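PDB 3OON: outer membrane protein (Tpn50) from Borrelia burgdorferi, which probably binds peptidoglycan through the OmpA C-terminal-like domain described here, which would tie the outer membrane to the cell wall. Local coordinates for residues S16-E20 against E32-I36; L43-N49 against I119-N123; I51-T57 against I92-G98. All coordinates share one frame; numbering follows the deposited sequence.

All three contacts reach the same mixed sheet. Interactions 1 and 2 lay the two ends of helix 33-45 on neighbouring strands, 12-20 and 114-122, and they touch where Phe17 packs on Ile119. Both are partly buried: interaction 1 is mainly polar, with a lysine and a glutamate gripping strand backbone, while interaction 2 is mainly apolar, closed by one hydrogen bond from an asparagine side chain near the C-terminus. Interaction 3 is the more deeply buried and the largest, a parallel strand pair held by regular backbone bonds. It is nested inside the chain loop that interaction 2 closes, and strand 114-122 joins the two through the probable hydrogen bond from Thr120 N to Leu52 O.

Interaction 1. Residues S16-E20 against E32-I36; sequences SFDIE and EYKKI
Lys35, in the first turn of helix 33-45, and Glu32, close by in the chain, reach to the backbone of strand 12-20 and take up two of its polar atoms. Lys35 NZ donates to Asp18 O at 2.6 Å and, in the aspartate conformer described, forms a salt bridge with Asp18 OD1 at 3.1 Å, so that one ammonium group then holds both the carbonyl and the carboxylate of a single residue. The lysine leaves its helix with CG opposite the backbone N (chi1 -177°) and bends at chi3, which brings NZ round to the strand. Water 1 accepts from Lys35 NZ at 2.8 Å and from Asp18 N, adding a third link. Asn1 completes the cluster: its O accepts from Lys35 NZ, and its ND2 is hydrogen-bonded to OD2 of the same Asp18 conformer. Further along the strand, Glu20 N donates to Glu32 OE2 at 2.7 Å in a nearly straight bond (168°), meeting the carboxylate on its anti side. The folded glutamate chain, bent at chi2, also lays OE2 against CB and CG of Glu20. The Glu20 and Glu32 carboxylates do not touch, and Lys31 makes a long, weak ion pair with Glu20 OE2. Beneath this polar layer Ile19 CD1 touches both Lys35 CD, at 3.8 Å, and Ile36 CG1, at 3.9 Å; Ile77 of helix 63-83 touches both isoleucines. The first turn of helix 33-45 thus lies over the end of strand 12-20, apolar side chains inward and charged ends along the margin, the beta-alpha packing of the OmpA C-terminal-like fold.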
loop_
_atom_site.group_PDB
_atom_site.type_symbol
_atom_site.label_atom_id
_atom_site.label_comp_id
_atom_site.label_asym_id
_atom_site.label_seq_id
_atom_site.Cartn_x
_atom_site.Cartn_y
_atom_site.Cartn_z
ATOM N N SER A 16 -4.186 -2.866 -4.900
ATOM C CA SER A 16 -4.456 -4.225 -5.358
ATOM C C SER A 16 -4.220 -5.212 -4.224
ATOM O O SER A 16 -3.248 -5.105 -3.469
ATOM C CB SER A 16 -3.655 -4.577 -6.614
ATOM O OG SER A 16 -2.302 -4.775 -6.320
ATOM N N PHE A 17 -5.142 -6.148 -4.073
ATOM C CA PHE A 17 -5.105 -7.072 -2.960
ATOM C C PHE A 17 -5.923 -8.298 -3.323
ATOM O O PHE A 17 -6.528 -8.354 -4.394
ATOM C CB PHE A 17 -5.646 -6.404 -1.685
ATOM C CG PHE A 17 -6.989 -5.765 -1.860
ATOM C CD1 PHE A 17 -8.143 -6.445 -1.518
ATOM C CD2 PHE A 17 -7.099 -4.477 -2.385
ATOM C CE1 PHE A 17 -9.408 -5.851 -1.702
ATOM C CE2 PHE A 17 -8.344 -3.879 -2.572
ATOM C CZ PHE A 17 -9.501 -4.568 -2.227
ATOM N N ASP A 18 -5.949 -9.293 -2.449
ATOM C CA ASP A 18 -6.782 -10.460 -2.716
ATOM C C ASP A 18 -7.630 -10.831 -1.508
ATOM O O ASP A 18 -7.149 -10.879 -0.370
ATOM C CB ASP A 18 -5.963 -11.650 -3.218
ATOM C CG ASP A 18 -5.046 -12.205 -2.162
ATOM O OD1 ASP A 18 -4.907 -11.557 -1.111
ATOM O OD2 ASP A 18 -4.466 -13.290 -2.378
ATOM N N ILE A 19 -8.900 -11.087 -1.792
ATOM C CA ILE A 19 -9.924 -11.310 -0.780
ATOM C C ILE A 19 -10.426 -12.710 -1.001
ATOM O O ILE A 19 -10.777 -13.072 -2.129
ATOM C CB ILE A 19 -11.119 -10.329 -0.953
ATOM C CG1 ILE A 19 -10.704 -8.879 -0.665
ATOM C CG2 ILE A 19 -12.339 -10.765 -0.101
ATOM C CD1 ILE A 19 -10.411 -8.552 0.811
ATOM N N GLU A 20 -10.457 -13.501 0.068
ATOM C CA GLU A 20 -11.031 -14.831 0.003
ATOM C C GLU A 20 -12.543 -14.723 -0.049
ATOM O O GLU A 20 -13.162 -14.132 0.844
ATOM C CB GLU A 20 -10.600 -15.663 1.207
ATOM C CG GLU A 20 -9.137 -16.047 1.174
ATOM C CD GLU A 20 -8.787 -17.178 2.127
ATOM O OE1 GLU A 20 -9.582 -18.129 2.278
ATOM O OE2 GLU A 20 -7.691 -17.114 2.716
ATOM N N GLU A 32 -11.598 -11.792 6.545
ATOM C CA GLU A 32 -11.098 -10.811 5.581
ATOM C C GLU A 32 -11.503 -9.376 5.918
ATOM O O GLU A 32 -10.949 -8.427 5.363
ATOM C CB GLU A 32 -11.545 -11.157 4.143
ATOM C CG GLU A 32 -11.086 -12.519 3.594
ATOM C CD GLU A 32 -9.587 -12.598 3.383
ATOM O OE1 GLU A 32 -8.849 -12.573 4.386
ATOM O OE2 GLU A 32 -9.140 -12.686 2.222
ATOM N N TYR A 33 -12.467 -9.208 6.819
ATOM C CA TYR A 33 -12.968 -7.867 7.116
ATOM C C TYR A 33 -11.911 -6.946 7.727
ATOM O O TYR A 33 -11.930 -5.741 7.493
ATOM C CB TYR A 33 -14.247 -7.920 7.962
ATOM C CG TYR A 33 -15.447 -8.354 7.149
ATOM C CD1 TYR A 33 -15.961 -7.537 6.146
ATOM C CD2 TYR A 33 -16.056 -9.583 7.372
ATOM C CE1 TYR A 33 -17.057 -7.933 5.384
ATOM C CE2 TYR A 33 -17.159 -9.990 6.617
ATOM C CZ TYR A 33 -17.651 -9.157 5.627
ATOM O OH TYR A 33 -18.733 -9.553 4.877
ATOM N N LYS A 34 -10.979 -7.528 8.482
ATOM C CA LYS A 34 -9.870 -6.781 9.065
ATOM C C LYS A 34 -8.975 -6.172 7.966
ATOM O O LYS A 34 -8.485 -5.048 8.099
ATOM C CB LYS A 34 -9.064 -7.697 9.991
ATOM C CG LYS A 34 -8.008 -6.999 10.846
ATOM C CD LYS A 34 -8.541 -6.640 12.239
ATOM C CE LYS A 34 -7.511 -6.928 13.341
ATOM N NZ LYS A 34 -6.283 -6.083 13.269
ATOM N N LYS A 35 -8.777 -6.914 6.881
ATOM C CA LYS A 35 -8.050 -6.394 5.716
ATOM C C LYS A 35 -8.792 -5.227 5.053
ATOM O O LYS A 35 -8.184 -4.207 4.687
ATOM C CB LYS A 35 -7.811 -7.504 4.701
ATOM C CG LYS A 35 -7.005 -7.070 3.484
ATOM C CD LYS A 35 -6.970 -8.163 2.390
ATOM C CE LYS A 35 -6.063 -9.307 2.749
ATOM N NZ LYS A 35 -5.635 -10.041 1.526
ATOM N N ILE A 36 -10.104 -5.372 4.894
ATOM C CA ILE A 36 -10.901 -4.278 4.341
ATOM C C ILE A 36 -10.895 -3.073 5.297
ATOM O O ILE A 36 -10.952 -1.931 4.854
ATOM C CB ILE A 36 -12.334 -4.709 3.981
ATOM C CG1 ILE A 36 -12.312 -5.917 3.031
ATOM C CG2 ILE A 36 -13.075 -3.553 3.311
ATOM C CD1 ILE A 36 -13.651 -6.624 2.914
HETATM O O HOH W 1 -3.770 -8.910 -0.308
#

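Interaction 2. Residues L43-N49 against I119-N123; sequences LEKFKKN and ITILN
Residues 43-49 run off the end of helix 33-45 into a loop that passes beside the end of strand 114-122, with the CA atoms of Asn49 and Leu122 5.9 Å apart. Here the end of the helix and the loop after it pack on the sheet of the OmpA C-terminal-like fold, and Ile121 is the centre, covered by three residues of the other segment. Leu43 CD2 lies 3.7 Å from Ile121 CG1 and more loosely meets Ile119 CG2; Leu15 and Leu81 also touch this leucine. Phe46 offers a ring face: Ile121 CD1 sits 4.1 Å from the ring centroid, 23° off the normal, in a CH-pi contact displaced toward the rim. Placing CG1 beside its own backbone N (chi1 -55°) lets Ile121 divide its branches, CD1 going to the phenylalanine face and CG2 to Phe46 CB and Asn49. Phe46 also packs on Lys45 of the second subunit, so the contact borders the dimer interface. Lys87 NZ is hydrogen-bonded to the carbonyls of Phe46 and Asn49, both in the loop. Asn49 CB presses on Ile121 CG2 at 3.5 Å, and beyond it Asn49 ND2 donates to Leu122 O at 3.0 Å, with the acceptor close to the amide plane and the donor tilted 35° from the carbonyl plane.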
loop_
_atom_site.group_PDB
_atom_site.type_symbol
_atom_site.label_atom_id
_atom_site.label_comp_id
_atom_site.label_asym_id
_atom_site.label_seq_id
_atom_site.Cartn_x
_atom_site.Cartn_y
_atom_site.Cartn_z
ATOM N N LEU A 43 -8.699 4.905 2.831
ATOM C CA LEU A 43 -9.737 5.628 2.080
ATOM C C LEU A 43 -10.311 6.797 2.864
ATOM O O LEU A 43 -10.607 7.844 2.282
ATOM C CB LEU A 43 -10.865 4.690 1.625
ATOM C CG LEU A 43 -10.529 3.524 0.692
ATOM C CD1 LEU A 43 -11.808 2.796 0.359
ATOM C CD2 LEU A 43 -9.816 3.962 -0.591
ATOM N N GLU A 44 -10.463 6.600 4.174
ATOM C CA GLU A 44 -10.874 7.634 5.132
ATOM C C GLU A 44 -10.084 8.924 4.980
ATOM O O GLU A 44 -10.631 10.013 5.165
ATOM C CB GLU A 44 -10.626 7.149 6.554
ATOM C CG GLU A 44 -11.775 6.452 7.235
ATOM C CD GLU A 44 -11.558 6.369 8.735
ATOM O OE1 GLU A 44 -10.445 5.996 9.170
ATOM O OE2 GLU A 44 -12.498 6.696 9.486
ATOM N N LYS A 45 -8.796 8.790 4.671
ATOM C CA LYS A 45 -7.902 9.937 4.562
ATOM C C LYS A 45 -7.947 10.624 3.199
ATOM O O LYS A 45 -7.470 11.748 3.053
ATOM C CB LYS A 45 -6.466 9.538 4.936
ATOM C CG LYS A 45 -6.299 9.180 6.416
ATOM C CD LYS A 45 -6.725 10.364 7.300
ATOM C CE LYS A 45 -6.311 10.180 8.745
ATOM N NZ LYS A 45 -7.058 9.075 9.408
ATOM N N PHE A 46 -8.515 9.935 2.207
ATOM C CA PHE A 46 -8.738 10.509 0.891
ATOM C C PHE A 46 -10.230 10.792 0.821
ATOM O O PHE A 46 -10.988 10.146 0.091
ATOM C CB PHE A 46 -8.255 9.554 -0.210
ATOM C CG PHE A 46 -6.760 9.450 -0.300
ATOM C CD1 PHE A 46 -6.046 10.246 -1.191
ATOM C CD2 PHE A 46 -6.056 8.568 0.518
ATOM C CE1 PHE A 46 -4.650 10.156 -1.278
ATOM C CE2 PHE A 46 -4.669 8.465 0.437
ATOM C CZ PHE A 46 -3.965 9.260 -0.467
ATOM N N LYS A 47 -10.629 11.784 1.612
ATOM C CA LYS A 47 -12.034 12.077 1.876
ATOM C C LYS A 47 -12.833 12.524 0.649
ATOM O O LYS A 47 -13.977 12.107 0.462
ATOM C CB LYS A 47 -12.155 13.114 3.007
ATOM C CG LYS A 47 -10.922 13.993 3.197
ATOM C CD LYS A 47 -11.210 15.162 4.121
ATOM C CE LYS A 47 -9.931 15.705 4.737
ATOM N NZ LYS A 47 -8.833 15.814 3.735
ATOM N N LYS A 48 -12.224 13.369 -0.182
ATOM C CA LYS A 48 -12.916 13.985 -1.320
ATOM C C LYS A 48 -12.947 13.094 -2.558
ATOM O O LYS A 48 -13.760 13.298 -3.460
ATOM C CB LYS A 48 -12.281 15.335 -1.668
ATOM C CG LYS A 48 -12.877 16.522 -0.916
ATOM C CD LYS A 48 -12.311 17.843 -1.424
ATOM C CE LYS A 48 -13.241 19.007 -1.108
ATOM N NZ LYS A 48 -14.504 18.913 -1.892
ATOM N N ASN A 49 -12.066 12.100 -2.596
ATOM C CA ASN A 49 -11.935 11.242 -3.777
ATOM C C ASN A 49 -13.072 10.253 -3.998
ATOM O O ASN A 49 -13.589 9.654 -3.053
ATOM C CB ASN A 49 -10.611 10.479 -3.752
ATOM C CG ASN A 49 -9.425 11.383 -3.501
ATOM O OD1 ASN A 49 -9.286 11.953 -2.418
ATOM N ND2 ASN A 49 -8.570 11.531 -4.501
ATOM N N ILE A 119 -9.003 -1.525 -5.953
ATOM C CA ILE A 119 -9.702 -0.294 -5.652
ATOM C C ILE A 119 -8.780 0.854 -6.051
ATOM O O ILE A 119 -7.610 0.904 -5.635
ATOM C CB ILE A 119 -10.050 -0.182 -4.167
ATOM C CG1 ILE A 119 -11.041 -1.275 -3.756
ATOM C CG2 ILE A 119 -10.640 1.203 -3.866
ATOM C CD1 ILE A 119 -11.368 -1.309 -2.260
ATOM N N THR A 120 -9.288 1.764 -6.868
ATOM C CA THR A 120 -8.509 2.928 -7.275
ATOM C C THR A 120 -9.045 4.195 -6.615
ATOM O O THR A 120 -10.231 4.503 -6.728
ATOM C CB THR A 120 -8.481 3.075 -8.801
ATOM O OG1 THR A 120 -7.938 1.877 -9.376
ATOM C CG2 THR A 120 -7.605 4.259 -9.230
ATOM N N ILE A 121 -8.166 4.912 -5.920
ATOM C CA ILE A 121 -8.514 6.227 -5.387
ATOM C C ILE A 121 -8.375 7.177 -6.560
ATOM O O ILE A 121 -7.262 7.473 -7.008
ATOM C CB ILE A 121 -7.615 6.652 -4.214
ATOM C CG1 ILE A 121 -7.631 5.577 -3.118
ATOM C CG2 ILE A 121 -8.093 7.994 -3.643
ATOM C CD1 ILE A 121 -6.557 5.765 -2.043
ATOM N N LEU A 122 -9.516 7.607 -7.092
ATOM C CA LEU A 122 -9.542 8.380 -8.332
ATOM C C LEU A 122 -9.095 9.807 -8.093
ATOM O O LEU A 122 -9.475 10.429 -7.103
ATOM C CB LEU A 122 -10.942 8.361 -8.956
ATOM C CG LEU A 122 -11.520 6.984 -9.296
ATOM C CD1 LEU A 122 -12.970 7.127 -9.720
ATOM C CD2 LEU A 122 -10.689 6.256 -10.380
ATOM N N ASN A 123 -8.288 10.308 -9.018
ATOM C CA ASN A 123 -7.749 11.663 -8.944
ATOM C C ASN A 123 -8.799 12.754 -8.749
ATOM O O ASN A 123 -8.716 13.535 -7.790
ATOM C CB ASN A 123 -6.909 11.951 -10.182
ATOM C CG ASN A 123 -5.437 11.742 -9.937
ATOM O OD1 ASN A 123 -4.870 10.719 -10.326
ATOM N ND2 ASN A 123 -4.802 12.715 -9.283
#

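Interaction 3. Residues I51-T57 against I92-G98; sequences ILIEGHT and ILFKGWG
Trp97 NE1 donates to Glu54 OE2 at 2.7 Å, the shortest hydrogen bond between residues 51-57 and 92-98. The acceptor lies in the indole plane, whereas the nitrogen meets the carboxylate on its anti side, 35° out of the carboxylate plane. Glu54 reaches it by an extended chain alongside the tryptophan. Five backbone bonds join the parallel strands: Leu93 N to Ile51 O, Ile53 N to Leu93 O, Lys95 N to Ile53 O, Gly55 N to Lys95 O and Trp97 N to Gly55 O. Past the strand ends Thr57 N donates to Gly98 O at 2.9 Å, reaching that oxygen from above its carbonyl plane; water 2 donates to the same oxygen and also binds His56 ND1. Thr57 OG1 is hydrogen-bonded to Ser99, and a sulfate ion, probably from the crystallisation liquor, lies about 4 Å from the Thr57 side chain. His56 NE2 is held by Glu118, so both ring nitrogens have partners. Its ring runs nearly parallel to the Trp97 pyrrole ring, planes 11° apart, but offset, with centroids 5.1 Å apart; the nearest atoms are His56 CE1 and Trp97 CD1 at 3.5 Å. Lys101 makes a cation-pi contact with the indole. On the sheet face toward helix 63-83, Ile53 CD1 meets Ile92 CG2 at 3.6 Å and Phe94 CE1 at 4.1 Å, while Ile51 CG1 lies beside Ile92 CG1. On the other face Leu52 CD1 rests on Leu93 CB. Strand 92-96 is outermost within the chain, strand 114-122 flanks 51-55 on its other side, and helix 63-83 makes the beta-alpha-beta crossover between the two parallel strands.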
loop_
_atom_site.group_PDB
_atom_site.type_symbol
_atom_site.label_atom_id
_atom_site.label_comp_id
_atom_site.label_asym_id
_atom_site.label_seq_id
_atom_site.Cartn_x
_atom_site.Cartn_y
_atom_site.Cartn_z
ATOM N N ILE A 51 -14.030 6.574 -5.751
ATOM C CA ILE A 51 -13.267 5.331 -5.917
ATOM C C ILE A 51 -13.867 4.416 -6.981
ATOM O O ILE A 51 -15.058 4.472 -7.267
ATOM C CB ILE A 51 -13.079 4.527 -4.590
ATOM C CG1 ILE A 51 -14.411 4.019 -4.033
ATOM C CG2 ILE A 51 -12.309 5.348 -3.532
ATOM C CD1 ILE A 51 -14.222 3.034 -2.860
ATOM N N LEU A 52 -13.023 3.576 -7.559
ATOM C CA LEU A 52 -13.465 2.558 -8.508
ATOM C C LEU A 52 -13.097 1.203 -7.932
ATOM O O LEU A 52 -11.929 0.987 -7.570
ATOM C CB LEU A 52 -12.752 2.768 -9.850
ATOM C CG LEU A 52 -12.748 1.599 -10.843
ATOM C CD1 LEU A 52 -14.146 1.362 -11.387
ATOM C CD2 LEU A 52 -11.799 1.922 -11.987
ATOM N N ILE A 53 -14.078 0.305 -7.833
ATOM C CA ILE A 53 -13.846 -1.028 -7.293
ATOM C C ILE A 53 -14.067 -2.030 -8.409
ATOM O O ILE A 53 -15.154 -2.065 -9.010
ATOM C CB ILE A 53 -14.780 -1.379 -6.118
ATOM C CG1 ILE A 53 -14.768 -0.266 -5.063
ATOM C CG2 ILE A 53 -14.381 -2.749 -5.524
ATOM C CD1 ILE A 53 -15.594 -0.584 -3.823
ATOM N N GLU A 54 -13.045 -2.837 -8.684
ATOM C CA GLU A 54 -13.062 -3.766 -9.815
ATOM C C GLU A 54 -12.959 -5.206 -9.337
ATOM O O GLU A 54 -12.041 -5.550 -8.572
ATOM C CB GLU A 54 -11.915 -3.450 -10.779
ATOM C CG GLU A 54 -11.978 -2.040 -11.354
ATOM C CD GLU A 54 -10.823 -1.735 -12.269
ATOM O OE1 GLU A 54 -9.788 -1.225 -11.781
ATOM O OE2 GLU A 54 -10.949 -2.007 -13.481
ATOM N N GLY A 55 -13.917 -6.025 -9.764
ATOM C CA GLY A 55 -14.020 -7.421 -9.341
ATOM C C GLY A 55 -13.631 -8.369 -10.458
ATOM O O GLY A 55 -13.682 -8.010 -11.649
ATOM N N HIS A 56 -13.248 -9.585 -10.070
ATOM C CA HIS A 56 -12.771 -10.586 -11.004
ATOM C C HIS A 56 -13.232 -11.985 -10.621
ATOM O O HIS A 56 -13.450 -12.305 -9.438
ATOM C CB HIS A 56 -11.233 -10.584 -11.087
ATOM C CG HIS A 56 -10.644 -9.260 -11.458
ATOM N ND1 HIS A 56 -10.347 -8.913 -12.758
ATOM C CD2 HIS A 56 -10.296 -8.197 -10.696
ATOM C CE1 HIS A 56 -9.841 -7.694 -12.782
ATOM N NE2 HIS A 56 -9.797 -7.237 -11.542
ATOM N N THR A 57 -13.384 -12.810 -11.647
ATOM C CA THR A 57 -13.593 -14.233 -11.477
ATOM C C THR A 57 -12.436 -14.947 -12.157
ATOM O O THR A 57 -11.659 -14.328 -12.885
ATOM C CB THR A 57 -14.909 -14.701 -12.117
ATOM O OG1 THR A 57 -14.976 -14.211 -13.461
ATOM C CG2 THR A 57 -16.103 -14.175 -11.348
ATOM N N ILE A 92 -18.785 5.789 -5.291
ATOM C CA ILE A 92 -18.229 4.478 -5.697
ATOM C C ILE A 92 -18.690 3.966 -7.069
ATOM O O ILE A 92 -19.886 3.783 -7.310
ATOM C CB ILE A 92 -18.499 3.370 -4.643
ATOM C CG1 ILE A 92 -18.113 3.847 -3.242
ATOM C CG2 ILE A 92 -17.730 2.073 -5.016
ATOM C CD1 ILE A 92 -18.470 2.858 -2.136
ATOM N N LEU A 93 -17.729 3.738 -7.960
ATOM C CA LEU A 93 -17.989 3.057 -9.219
ATOM C C LEU A 93 -17.649 1.583 -9.015
ATOM O O LEU A 93 -16.658 1.257 -8.354
ATOM C CB LEU A 93 -17.133 3.639 -10.350
ATOM C CG LEU A 93 -17.420 5.038 -10.893
ATOM C CD1 LEU A 93 -16.242 5.596 -11.674
ATOM C CD2 LEU A 93 -18.659 5.029 -11.760
ATOM N N PHE A 94 -18.497 0.711 -9.555
ATOM C CA PHE A 94 -18.338 -0.743 -9.452
ATOM C C PHE A 94 -18.184 -1.318 -10.846
ATOM O O PHE A 94 -19.027 -1.067 -11.714
ATOM C CB PHE A 94 -19.575 -1.379 -8.811
ATOM C CG PHE A 94 -19.849 -0.929 -7.415
ATOM C CD1 PHE A 94 -19.189 -1.516 -6.339
ATOM C CD2 PHE A 94 -20.792 0.067 -7.164
ATOM C CE1 PHE A 94 -19.457 -1.115 -5.022
ATOM C CE2 PHE A 94 -21.068 0.482 -5.857
ATOM C CZ PHE A 94 -20.401 -0.115 -4.782
ATOM N N LYS A 95 -17.126 -2.093 -11.063
ATOM C CA LYS A 95 -16.859 -2.703 -12.352
ATOM C C LYS A 95 -16.555 -4.190 -12.188
ATOM O O LYS A 95 -15.707 -4.568 -11.384
ATOM C CB LYS A 95 -15.666 -2.006 -13.025
ATOM C CG LYS A 95 -15.073 -2.713 -14.231
ATOM C CD LYS A 95 -15.883 -2.468 -15.479
ATOM C CE LYS A 95 -15.062 -2.716 -16.730
ATOM N NZ LYS A 95 -15.935 -2.782 -17.939
ATOM N N GLY A 96 -17.241 -5.027 -12.957
ATOM C CA GLY A 96 -16.915 -6.454 -13.002
ATOM C C GLY A 96 -16.239 -6.782 -14.323
ATOM O O GLY A 96 -16.727 -6.383 -15.384
ATOM N N TRP A 97 -15.112 -7.498 -14.261
ATOM C CA TRP A 97 -14.367 -7.892 -15.456
ATOM C C TRP A 97 -14.613 -9.346 -15.851
ATOM O O TRP A 97 -14.024 -9.856 -16.816
ATOM C CB TRP A 97 -12.871 -7.693 -15.212
ATOM C CG TRP A 97 -12.447 -6.283 -15.292
ATOM C CD1 TRP A 97 -12.130 -5.467 -14.245
ATOM C CD2 TRP A 97 -12.291 -5.501 -16.475
ATOM N NE1 TRP A 97 -11.780 -4.222 -14.705
ATOM C CE2 TRP A 97 -11.869 -4.213 -16.071
ATOM C CE3 TRP A 97 -12.464 -5.760 -17.845
ATOM C CZ2 TRP A 97 -11.615 -3.183 -16.985
ATOM C CZ3 TRP A 97 -12.215 -4.732 -18.754
ATOM C CH2 TRP A 97 -11.794 -3.461 -18.317
ATOM N N GLY A 98 -15.463 -10.014 -15.084
ATOM C CA GLY A 98 -15.572 -11.460 -15.151
ATOM C C GLY A 98 -14.178 -12.084 -15.134
ATOM O O GLY A 98 -13.325 -11.697 -14.341
HETATM O O HOH W 2 -10.771 -10.870 -14.722
#